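Local coordinates for EH1AB1 (Metagenome, PDB 6I8F), which hydrolyses esters and has the alpha/beta hydrolase fold, in which helices pack on both faces of a central sheet, at residues Ser77-Arg82 with Ile145-Ala150; Phe152-Ile155 with Ser161-Ala164; Leu169-Asp174 with Ala179-Val184. All coordinates share one frame; numbering follows the deposited sequence.

Interaction 1 of 3, residues Ser77-Arg82 with Ile145-Ala150; sequences SEIRFR and IDDGIA
Ile79 sets its side chain against Asp147, joining strand 78-85 near the edge of the central sheet of an alpha/beta hydrolase fold to helix 143-157, which lies over that sheet. The contact shows how an apolar side chain can pack on a helix beside a buried carboxylate. The CB of Ile79 points at the helix, and its two branches divide there. CG1 lies beside the backbone N and anti to the carbonyl carbon (chi1 -59°), which aims it at Asp147, whose CG is 4.1 Å from this CG1. One bond further on, the nearly extended chain (chi2 163°) brings CD1 to 3.9 Å from the backbone O of Asp147, where it also meets CB, CG and OD2 of the same residue. Beyond this aspartate, CD1 of Ile79 reaches the methyl CB of Ala150, one helical turn on, at 4.4 Å. Ile131 and Phe72, from the two flanking strands, pack against Ile79 as well.

The carboxylate has polar partners on both oxygens: OD1 of Asp147 forms a salt bridge with Arg134 NE. OD2 of Asp147 accepts a 2.7 Å hydrogen bond from a water that also donates to Ser77 OG at 3.2 Å. Ser77 OG donates in turn to Glu78 O across 2.9 Å, approaching from above the carbonyl plane, 49° out of it.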
ATOM      1  N   SER A  77     -15.433 -26.999  19.606  1.00 31.70           N
ATOM      2  CA  SER A  77     -14.176 -27.277  20.300  1.00 30.75           C
ATOM      3  C   SER A  77     -13.674 -26.005  20.982  1.00 30.39           C
ATOM      4  O   SER A  77     -14.244 -24.929  20.833  1.00 29.93           O
ATOM      5  CB  SER A  77     -13.109 -27.826  19.368  1.00 30.37           C
ATOM      6  OG  SER A  77     -12.516 -26.792  18.590  1.00 32.82           O
ATOM      7  N   GLU A  78     -12.584 -26.159  21.730  1.00 30.30           N
ATOM      8  CA  GLU A  78     -11.820 -25.029  22.200  1.00 33.34           C
ATOM      9  C   GLU A  78     -11.112 -24.409  20.986  1.00 31.15           C
ATOM     10  O   GLU A  78     -10.679 -25.120  20.076  1.00 33.18           O
ATOM     11  CB  GLU A  78     -10.826 -25.466  23.278  1.00 34.69           C
ATOM     12  CG  GLU A  78     -10.294 -24.309  24.095  1.00 39.53           C
ATOM     13  CD  GLU A  78      -9.014 -24.595  24.856  1.00 42.05           C
ATOM     14  OE1 GLU A  78      -8.409 -25.661  24.629  1.00 45.71           O
ATOM     15  OE2 GLU A  78      -8.624 -23.742  25.673  1.00 48.51           O
ATOM     16  N   ILE A  79     -11.061 -23.078  20.955  1.00 29.27           N
ATOM     17  CA  ILE A  79     -10.184 -22.362  20.043  1.00 27.05           C
ATOM     18  C   ILE A  79      -9.158 -21.617  20.889  1.00 25.26           C
ATOM     19  O   ILE A  79      -9.520 -20.845  21.757  1.00 23.76           O
ATOM     20  CB  ILE A  79     -10.965 -21.408  19.127  1.00 28.49           C
ATOM     21  CG1 ILE A  79     -12.001 -22.162  18.288  1.00 28.24           C
ATOM     22  CG2 ILE A  79     -10.001 -20.607  18.255  1.00 28.58           C
ATOM     23  CD1 ILE A  79     -13.059 -21.259  17.696  1.00 29.54           C
ATOM     24  N   ARG A  80      -7.880 -21.886  20.618  1.00 24.77           N
ATOM     25  CA  ARG A  80      -6.790 -21.283  21.321  1.00 24.27           C
ATOM     26  C   ARG A  80      -6.344 -20.032  20.556  1.00 21.44           C
ATOM     27  O   ARG A  80      -6.442 -19.956  19.328  1.00 19.08           O
ATOM     28  CB  ARG A  80      -5.666 -22.306  21.484  1.00 27.32           C
ATOM     29  CG  ARG A  80      -6.009 -23.428  22.456  1.00 31.90           C
ATOM     30  CD  ARG A  80      -4.950 -24.512  22.454  1.00 37.65           C
ATOM     31  NE  ARG A  80      -4.819 -25.124  21.136  1.00 45.86           N
ATOM     32  CZ  ARG A  80      -3.883 -26.004  20.791  1.00 51.76           C
ATOM     33  NH1 ARG A  80      -2.992 -26.411  21.681  1.00 58.58           N
ATOM     34  NH2 ARG A  80      -3.844 -26.478  19.558  1.00 53.26           N
ATOM     35  N   PHE A  81      -5.830 -19.060  21.302  1.00 20.42           N
ATOM     36  CA  PHE A  81      -5.308 -17.837  20.714  1.00 20.71           C
ATOM     37  C   PHE A  81      -3.995 -17.470  21.410  1.00 20.48           C
ATOM     38  O   PHE A  81      -3.707 -17.922  22.533  1.00 18.10           O
ATOM     39  CB  PHE A  81      -6.334 -16.713  20.835  1.00 21.19           C
ATOM     40  CG  PHE A  81      -6.720 -16.402  22.256  1.00 21.99           C
ATOM     41  CD1 PHE A  81      -5.913 -15.592  23.044  1.00 22.56           C
ATOM     42  CD2 PHE A  81      -7.863 -16.948  22.816  1.00 21.89           C
ATOM     43  CE1 PHE A  81      -6.253 -15.328  24.363  1.00 23.62           C
ATOM     44  CE2 PHE A  81      -8.211 -16.667  24.130  1.00 23.41           C
ATOM     45  CZ  PHE A  81      -7.399 -15.864  24.906  1.00 23.21           C
ATOM     46  N   ARG A  82      -3.215 -16.623  20.734  1.00 19.01           N
ATOM     47  CA  ARG A  82      -2.060 -16.002  21.339  1.00 18.78           C
ATOM     48  C   ARG A  82      -2.097 -14.506  21.015  1.00 18.83           C
ATOM     49  O   ARG A  82      -2.230 -14.123  19.860  1.00 18.73           O
ATOM     50  CB  ARG A  82      -0.789 -16.702  20.864  1.00 18.81           C
ATOM     51  CG  ARG A  82       0.485 -16.030  21.352  1.00 19.27           C
ATOM     52  CD  ARG A  82       1.699 -16.851  21.016  1.00 19.45           C
ATOM     53  NE  ARG A  82       1.671 -18.160  21.644  1.00 19.16           N
ATOM     54  CZ  ARG A  82       2.418 -19.186  21.250  1.00 19.23           C
ATOM     55  NH1 ARG A  82       3.356 -19.009  20.337  1.00 18.99           N
ATOM     56  NH2 ARG A  82       2.203 -20.391  21.748  1.00 18.51           N
ATOM     57  N   ILE A 145     -13.203 -22.628   8.586  1.00 21.98           N
ATOM     58  CA  ILE A 145     -13.880 -21.363   8.307  1.00 22.49           C
ATOM     59  C   ILE A 145     -14.827 -21.038   9.467  1.00 22.26           C
ATOM     60  O   ILE A 145     -14.895 -19.889   9.891  1.00 21.35           O
ATOM     61  CB  ILE A 145     -14.612 -21.427   6.946  1.00 23.87           C
ATOM     62  CG1 ILE A 145     -13.634 -21.507   5.772  1.00 23.09           C
ATOM     63  CG2 ILE A 145     -15.614 -20.281   6.770  1.00 24.33           C
ATOM     64  CD1 ILE A 145     -12.634 -20.392   5.701  1.00 24.03           C
ATOM     65  N   ASP A 146     -15.563 -22.051   9.941  1.00 21.97           N
ATOM     66  CA  ASP A 146     -16.483 -21.900  11.066  1.00 22.39           C
ATOM     67  C   ASP A 146     -15.732 -21.344  12.282  1.00 20.44           C
ATOM     68  O   ASP A 146     -16.218 -20.421  12.930  1.00 19.54           O
ATOM     69  CB  ASP A 146     -17.191 -23.211  11.423  1.00 24.12           C
ATOM     70  CG  ASP A 146     -18.300 -23.613  10.454  1.00 25.99           C
ATOM     71  OD1 ASP A 146     -18.695 -22.787   9.616  1.00 27.67           O
ATOM     72  OD2 ASP A 146     -18.756 -24.750  10.545  1.00 27.58           O
ATOM     73  N   ASP A 147     -14.559 -21.912  12.579  1.00 19.85           N
ATOM     74  CA  ASP A 147     -13.728 -21.467  13.705  1.00 20.35           C
ATOM     75  C   ASP A 147     -13.247 -20.033  13.475  1.00 19.76           C
ATOM     76  O   ASP A 147     -13.234 -19.236  14.399  1.00 20.52           O
ATOM     77  CB  ASP A 147     -12.534 -22.400  13.926  1.00 21.48           C
ATOM     78  CG  ASP A 147     -12.910 -23.716  14.581  1.00 21.46           C
ATOM     79  OD1 ASP A 147     -12.008 -24.545  14.777  1.00 22.18           O
ATOM     80  OD2 ASP A 147     -14.110 -23.909  14.880  1.00 22.15           O
ATOM     81  N   GLY A 148     -12.834 -19.723  12.243  1.00 20.69           N
ATOM     82  CA  GLY A 148     -12.330 -18.381  11.912  1.00 20.53           C
ATOM     83  C   GLY A 148     -13.386 -17.321  12.182  1.00 20.13           C
ATOM     84  O   GLY A 148     -13.133 -16.292  12.813  1.00 18.65           O
ATOM     85  N   ILE A 149     -14.594 -17.598  11.695  1.00 19.90           N
ATOM     86  CA  ILE A 149     -15.738 -16.743  11.911  1.00 20.46           C
ATOM     87  C   ILE A 149     -16.038 -16.653  13.414  1.00 20.47           C
ATOM     88  O   ILE A 149     -16.212 -15.548  13.917  1.00 20.60           O
ATOM     89  CB  ILE A 149     -16.944 -17.221  11.082  1.00 20.63           C
ATOM     90  CG1 ILE A 149     -16.663 -17.084   9.582  1.00 21.37           C
ATOM     91  CG2 ILE A 149     -18.206 -16.469  11.487  1.00 21.25           C
ATOM     92  CD1 ILE A 149     -17.635 -17.834   8.695  1.00 22.26           C
ATOM     93  N   ALA A 150     -16.079 -17.788  14.128  1.00 20.14           N
ATOM     94  CA  ALA A 150     -16.438 -17.763  15.563  1.00 20.74           C
ATOM     95  C   ALA A 150     -15.400 -16.950  16.357  1.00 20.67           C
ATOM     96  O   ALA A 150     -15.755 -16.228  17.281  1.00 21.28           O
ATOM     97  CB  ALA A 150     -16.592 -19.159  16.127  1.00 19.89           C
TER
HETATM   98  O   HOH W   1     -14.872 -25.052  17.206  1.00 24.18           O

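Interaction 2 of 3, residues Phe152-Ile155 with Ser161-Ala164; sequences FRHI and SFGA
Ile155, near the end of helix 143-157, and Phe162, in the loop that follows, have CA atoms 6.7 Å apart, and immediately after Phe162 the chain passes through Gly163 with a positive phi to enter the short strand 164-165. The loop thus folds back along the helix it has just left, and the Phe162 ring lies between them. CB of Phe162 points towards the helix, and CG stands anti to the carbonyl carbon; this chi1 of -69° swings the ring to the helix, and chi2 of 89° turns one face to Ile155. CG1 of Ile155 sits 3.8 Å from the centroid of the Phe162 ring and almost on its normal, a CH-pi contact centred well enough that the atom is about equally far from every ring carbon.

His154 meets the same phenyl group differently. Its imidazole approaches the outer end of the phenyl ring, CD2 of His154 coming to 3.6 Å from CZ of Phe162, while NE2 of His154 lies 3.8 Å from CE1 of Phe162. The two rings are nearly perpendicular, at 83°, yet neither reaches over the face of the other: they touch rim to rim, with centroids 5.6 Å apart, and this is not a T-shaped stack.

Two further aromatic partners come from the edge of the sheet, Phe72 stacking with His154 and Phe81 meeting Phe162 edge-to-face, while Gln127 donates a hydrogen bond to the carbonyl of Phe162. Ile155 also packs on Ile98 of strand 94-100 and on Ile129 and Ile131 of strand 127-132, and one turn back Phe152 lies against strand 169-174, which places this end of helix 143-157 across several neighbouring strands.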
ATOM      1  N   PHE A 152     -13.590 -14.343  15.333  1.00 18.52           N
ATOM      2  CA  PHE A 152     -13.812 -12.918  15.102  1.00 19.36           C
ATOM      3  C   PHE A 152     -15.046 -12.426  15.872  1.00 20.89           C
ATOM      4  O   PHE A 152     -14.997 -11.391  16.548  1.00 20.56           O
ATOM      5  CB  PHE A 152     -13.961 -12.578  13.618  1.00 19.21           C
ATOM      6  CG  PHE A 152     -14.406 -11.153  13.432  1.00 18.93           C
ATOM      7  CD1 PHE A 152     -13.528 -10.111  13.673  1.00 18.83           C
ATOM      8  CD2 PHE A 152     -15.726 -10.852  13.147  1.00 19.16           C
ATOM      9  CE1 PHE A 152     -13.955  -8.793  13.594  1.00 18.48           C
ATOM     10  CE2 PHE A 152     -16.151  -9.534  13.059  1.00 19.05           C
ATOM     11  CZ  PHE A 152     -15.262  -8.507  13.274  1.00 19.09           C
ATOM     12  N   ARG A 153     -16.160 -13.157  15.759  1.00 23.05           N
ATOM     13  CA  ARG A 153     -17.407 -12.764  16.458  1.00 24.11           C
ATOM     14  C   ARG A 153     -17.138 -12.709  17.973  1.00 23.17           C
ATOM     15  O   ARG A 153     -17.549 -11.785  18.642  1.00 22.49           O
ATOM     16  CB  ARG A 153     -18.550 -13.732  16.132  1.00 25.81           C
ATOM     17  CG  ARG A 153     -19.098 -13.647  14.715  1.00 28.68           C
ATOM     18  CD  ARG A 153     -20.316 -14.539  14.524  1.00 32.36           C
ATOM     19  NE  ARG A 153     -20.962 -14.352  13.226  1.00 37.12           N
ATOM     20  CZ  ARG A 153     -21.595 -15.304  12.527  1.00 39.51           C
ATOM     21  NH1 ARG A 153     -21.563 -16.567  12.930  1.00 39.84           N
ATOM     22  NH2 ARG A 153     -22.247 -14.990  11.418  1.00 38.35           N
ATOM     23  N   HIS A 154     -16.419 -13.701  18.505  1.00 24.57           N
ATOM     24  CA  HIS A 154     -16.166 -13.794  19.951  1.00 24.66           C
ATOM     25  C   HIS A 154     -15.298 -12.622  20.443  1.00 23.76           C
ATOM     26  O   HIS A 154     -15.579 -12.010  21.480  1.00 21.89           O
ATOM     27  CB  HIS A 154     -15.523 -15.136  20.295  1.00 25.65           C
ATOM     28  CG  HIS A 154     -15.239 -15.288  21.751  1.00 25.95           C
ATOM     29  ND1 HIS A 154     -16.218 -15.658  22.658  1.00 26.83           N
ATOM     30  CD2 HIS A 154     -14.112 -15.079  22.466  1.00 26.48           C
ATOM     31  CE1 HIS A 154     -15.696 -15.698  23.869  1.00 26.40           C
ATOM     32  NE2 HIS A 154     -14.400 -15.349  23.777  1.00 27.59           N
ATOM     33  N   ILE A 155     -14.216 -12.329  19.718  1.00 22.40           N
ATOM     34  CA  ILE A 155     -13.329 -11.201  20.086  1.00 22.02           C
ATOM     35  C   ILE A 155     -14.067  -9.866  19.891  1.00 22.14           C
ATOM     36  O   ILE A 155     -13.974  -8.986  20.753  1.00 23.40           O
ATOM     37  CB  ILE A 155     -12.001 -11.285  19.323  1.00 20.61           C
ATOM     38  CG1 ILE A 155     -11.221 -12.518  19.795  1.00 21.33           C
ATOM     39  CG2 ILE A 155     -11.212  -9.991  19.479  1.00 20.35           C
ATOM     40  CD1 ILE A 155     -10.203 -13.047  18.814  1.00 21.11           C
ATOM     41  N   SER A 161     -12.274  -7.478  26.833  1.00 27.96           N
ATOM     42  CA  SER A 161     -11.621  -8.599  27.517  1.00 28.79           C
ATOM     43  C   SER A 161     -10.290  -8.921  26.838  1.00 27.13           C
ATOM     44  O   SER A 161      -9.375  -9.379  27.482  1.00 26.93           O
ATOM     45  CB  SER A 161     -12.482  -9.851  27.554  1.00 30.19           C
ATOM     46  OG  SER A 161     -13.845  -9.532  27.766  1.00 33.79           O
ATOM     47  N   PHE A 162     -10.224  -8.719  25.518  1.00 26.94           N
ATOM     48  CA  PHE A 162      -9.022  -8.998  24.740  1.00 25.70           C
ATOM     49  C   PHE A 162      -8.157  -7.733  24.587  1.00 26.60           C
ATOM     50  O   PHE A 162      -7.205  -7.736  23.817  1.00 26.97           O
ATOM     51  CB  PHE A 162      -9.429  -9.582  23.384  1.00 25.91           C
ATOM     52  CG  PHE A 162     -10.029 -10.962  23.466  1.00 25.49           C
ATOM     53  CD1 PHE A 162     -11.392 -11.133  23.650  1.00 24.39           C
ATOM     54  CD2 PHE A 162      -9.224 -12.091  23.394  1.00 25.30           C
ATOM     55  CE1 PHE A 162     -11.937 -12.402  23.748  1.00 24.76           C
ATOM     56  CE2 PHE A 162      -9.774 -13.361  23.481  1.00 25.59           C
ATOM     57  CZ  PHE A 162     -11.128 -13.513  23.667  1.00 24.62           C
ATOM     58  N   GLY A 163      -8.479  -6.662  25.327  1.00 26.61           N
ATOM     59  CA  GLY A 163      -7.733  -5.404  25.285  1.00 25.35           C
ATOM     60  C   GLY A 163      -7.750  -4.776  23.897  1.00 25.01           C
ATOM     61  O   GLY A 163      -6.758  -4.148  23.471  1.00 24.74           O
ATOM     62  N   ALA A 164      -8.886  -4.938  23.212  1.00 23.01           N
ATOM     63  CA  ALA A 164      -9.081  -4.532  21.842  1.00 22.93           C
ATOM     64  C   ALA A 164     -10.060  -3.362  21.761  1.00 22.92           C
ATOM     65  O   ALA A 164     -11.122  -3.365  22.397  1.00 22.20           O
ATOM     66  CB  ALA A 164      -9.581  -5.688  21.015  1.00 23.14           C
TER

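Interaction 3 of 3, residues Leu169-Asp174 with Ala179-Val184; sequences LAVGGD and AMAAVV
Val171 and Ala181 face each other across the gap between strand 169-174 and helix 176-190, each with its CB directed at the other element. The two methyls of Val171 share the work. CG2, which lies between the backbone N and the carbonyl carbon, is turned to Ala181, 3.7 Å from the backbone O of Ala181 and 4.0 Å from its CB. CG1 stands anti to the carbonyl carbon (chi1 -66°) and points further along the helix, where it meets CG1 of Val184 at 4.3 Å; the latter residue lies one turn after Ala181 and likewise turns its CB to the strand.

The methyl of Ala181 also rests directly on main chain. Gly172 has no side chain, and its CA is 3.7 Å from Ala181 CB, with Gly173 N a little further from that methyl at 4.2 Å. This small-on-small pairing lets the segment axes approach to 6.6 Å, running nearly antiparallel at 150°. Strand and helix are the first two elements of a beta-alpha-beta unit completed by strand 198-202, and the sharp turn between them has the pattern of the nucleophile elbow of alpha/beta hydrolases. Gly173, Ser175 and Gly177 fit its GxSxG sequence, and Ser175 would probably be the nucleophile, in a triad with His300 and Asp270.

Just ahead of the turn, Asp174 sends its CB away from the helix, and its buried carboxylate accepts hydrogen bonds from the hydroxyl of Tyr99 (to OD1) and NE2 of His113 (to OD2), with a weak one from Gly102 N to OD1. On the helix, the methyl of Ala181 also touches Leu201 of strand 198-202, and Val184 packs against Tyr100 of strand 94-100.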
ATOM      1  N   LEU A 169     -10.850  -3.276  14.770  1.00 21.39           N
ATOM      2  CA  LEU A 169     -10.666  -4.719  14.755  1.00 23.67           C
ATOM      3  C   LEU A 169     -10.447  -5.171  13.312  1.00 22.47           C
ATOM      4  O   LEU A 169     -11.374  -5.121  12.520  1.00 25.33           O
ATOM      5  CB  LEU A 169     -11.938  -5.359  15.320  1.00 27.43           C
ATOM      6  CG  LEU A 169     -11.764  -6.304  16.493  1.00 31.22           C
ATOM      7  CD1 LEU A 169     -10.961  -5.644  17.609  1.00 32.54           C
ATOM      8  CD2 LEU A 169     -13.129  -6.740  17.000  1.00 30.57           C
ATOM      9  N   ALA A 170      -9.230  -5.609  12.986  1.00 19.97           N
ATOM     10  CA  ALA A 170      -8.925  -6.116  11.656  1.00 18.53           C
ATOM     11  C   ALA A 170      -8.949  -7.646  11.680  1.00 17.76           C
ATOM     12  O   ALA A 170      -8.777  -8.260  12.731  1.00 17.76           O
ATOM     13  CB  ALA A 170      -7.569  -5.615  11.219  1.00 18.43           C
ATOM     14  N   VAL A 171      -9.090  -8.242  10.501  1.00 16.85           N
ATOM     15  CA  VAL A 171      -8.776  -9.652  10.283  1.00 17.05           C
ATOM     16  C   VAL A 171      -7.704  -9.731   9.197  1.00 16.93           C
ATOM     17  O   VAL A 171      -7.580  -8.830   8.352  1.00 17.54           O
ATOM     18  CB  VAL A 171     -10.012 -10.476   9.878  1.00 17.51           C
ATOM     19  CG1 VAL A 171     -11.013 -10.540  11.014  1.00 17.80           C
ATOM     20  CG2 VAL A 171     -10.666  -9.960   8.595  1.00 18.06           C
ATOM     21  N   GLY A 172      -6.933 -10.813   9.225  1.00 16.05           N
ATOM     22  CA  GLY A 172      -5.927 -11.010   8.233  1.00 15.98           C
ATOM     23  C   GLY A 172      -5.343 -12.392   8.306  1.00 15.48           C
ATOM     24  O   GLY A 172      -5.586 -13.136   9.225  1.00 15.44           O
ATOM     25  N   GLY A 173      -4.549 -12.721   7.301  1.00 16.30           N
ATOM     26  CA  GLY A 173      -3.923 -14.027   7.233  1.00 16.89           C
ATOM     27  C   GLY A 173      -3.216 -14.215   5.917  1.00 15.99           C
ATOM     28  O   GLY A 173      -3.402 -13.418   5.004  1.00 16.14           O
ATOM     29  N   ASP A 174      -2.395 -15.265   5.852  1.00 16.12           N
ATOM     30  CA  ASP A 174      -1.606 -15.595   4.681  1.00 16.98           C
ATOM     31  C   ASP A 174      -2.198 -16.850   4.017  1.00 17.95           C
ATOM     32  O   ASP A 174      -2.525 -17.810   4.701  1.00 18.54           O
ATOM     33  CB  ASP A 174      -0.128 -15.761   5.046  1.00 17.29           C
ATOM     34  CG  ASP A 174       0.161 -16.858   6.062  1.00 17.20           C
ATOM     35  OD1 ASP A 174      -0.334 -16.739   7.205  1.00 16.85           O
ATOM     36  OD2 ASP A 174       0.889 -17.818   5.702  1.00 17.27           O
ATOM     37  N   ALA A 179      -7.685 -16.351   2.687  1.00 17.92           N
ATOM     38  CA  ALA A 179      -9.009 -16.762   2.263  1.00 17.96           C
ATOM     39  C   ALA A 179      -9.955 -16.655   3.461  1.00 17.75           C
ATOM     40  O   ALA A 179     -11.023 -16.064   3.350  1.00 16.63           O
ATOM     41  CB  ALA A 179      -8.967 -18.154   1.686  1.00 17.97           C
ATOM     42  N   MET A 180      -9.522 -17.190   4.609  1.00 18.24           N
ATOM     43  CA  MET A 180     -10.321 -17.163   5.842  1.00 19.53           C
ATOM     44  C   MET A 180     -10.713 -15.722   6.172  1.00 19.13           C
ATOM     45  O   MET A 180     -11.869 -15.446   6.458  1.00 19.28           O
ATOM     46  CB  MET A 180      -9.553 -17.748   7.031  1.00 20.99           C
ATOM     47  CG  MET A 180     -10.461 -18.106   8.200  1.00 24.45           C
ATOM     48  SD  MET A 180      -9.668 -19.170   9.434  1.00 30.15           S
ATOM     49  CE  MET A 180      -9.487 -20.706   8.535  1.00 30.26           C
ATOM     50  N   ALA A 181      -9.726 -14.815   6.151  1.00 18.47           N
ATOM     51  CA  ALA A 181      -9.964 -13.416   6.468  1.00 18.36           C
ATOM     52  C   ALA A 181     -10.993 -12.835   5.493  1.00 18.27           C
ATOM     53  O   ALA A 181     -11.924 -12.176   5.911  1.00 18.70           O
ATOM     54  CB  ALA A 181      -8.669 -12.632   6.450  1.00 17.77           C
ATOM     55  N   ALA A 182     -10.823 -13.093   4.194  1.00 18.12           N
ATOM     56  CA  ALA A 182     -11.752 -12.545   3.204  1.00 19.11           C
ATOM     57  C   ALA A 182     -13.172 -13.049   3.484  1.00 18.95           C
ATOM     58  O   ALA A 182     -14.156 -12.291   3.415  1.00 18.35           O
ATOM     59  CB  ALA A 182     -11.311 -12.911   1.810  1.00 19.13           C
ATOM     60  N   VAL A 183     -13.270 -14.345   3.782  1.00 19.01           N
ATOM     61  CA  VAL A 183     -14.554 -15.014   3.969  1.00 19.08           C
ATOM     62  C   VAL A 183     -15.221 -14.503   5.246  1.00 18.70           C
ATOM     63  O   VAL A 183     -16.424 -14.293   5.238  1.00 20.23           O
ATOM     64  CB  VAL A 183     -14.392 -16.544   3.957  1.00 19.67           C
ATOM     65  CG1 VAL A 183     -15.629 -17.261   4.489  1.00 20.91           C
ATOM     66  CG2 VAL A 183     -14.051 -17.035   2.563  1.00 20.08           C
ATOM     67  N   VAL A 184     -14.445 -14.293   6.323  1.00 17.77           N
ATOM     68  CA  VAL A 184     -15.000 -13.746   7.569  1.00 17.72           C
ATOM     69  C   VAL A 184     -15.720 -12.423   7.281  1.00 17.61           C
ATOM     70  O   VAL A 184     -16.819 -12.193   7.781  1.00 17.71           O
ATOM     71  CB  VAL A 184     -13.939 -13.568   8.677  1.00 17.28           C
ATOM     72  CG1 VAL A 184     -14.472 -12.748   9.846  1.00 17.25           C
ATOM     73  CG2 VAL A 184     -13.416 -14.908   9.171  1.00 16.95           C
TER

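From the N terminus, interaction 1 closes the longest loop, bringing strand 78-85 to helix 143-157 across 62 intervening residues that include two further strands of the sheet. Interactions 2 and 3 are local: one folds the loop after that helix back on its last turns, the other closes the tight turn from strand 169-174 into helix 176-190. The three follow in series, none enclosing or crossing another. Helix 143-157 is shared by the first two, which also meet through Phe81 and Phe162. It reaches the third through Gly148 against Met180 and Phe152 against Val171 and Val184, so that the edge of the sheet is linked by continuous packing to the probable nucleophile elbow.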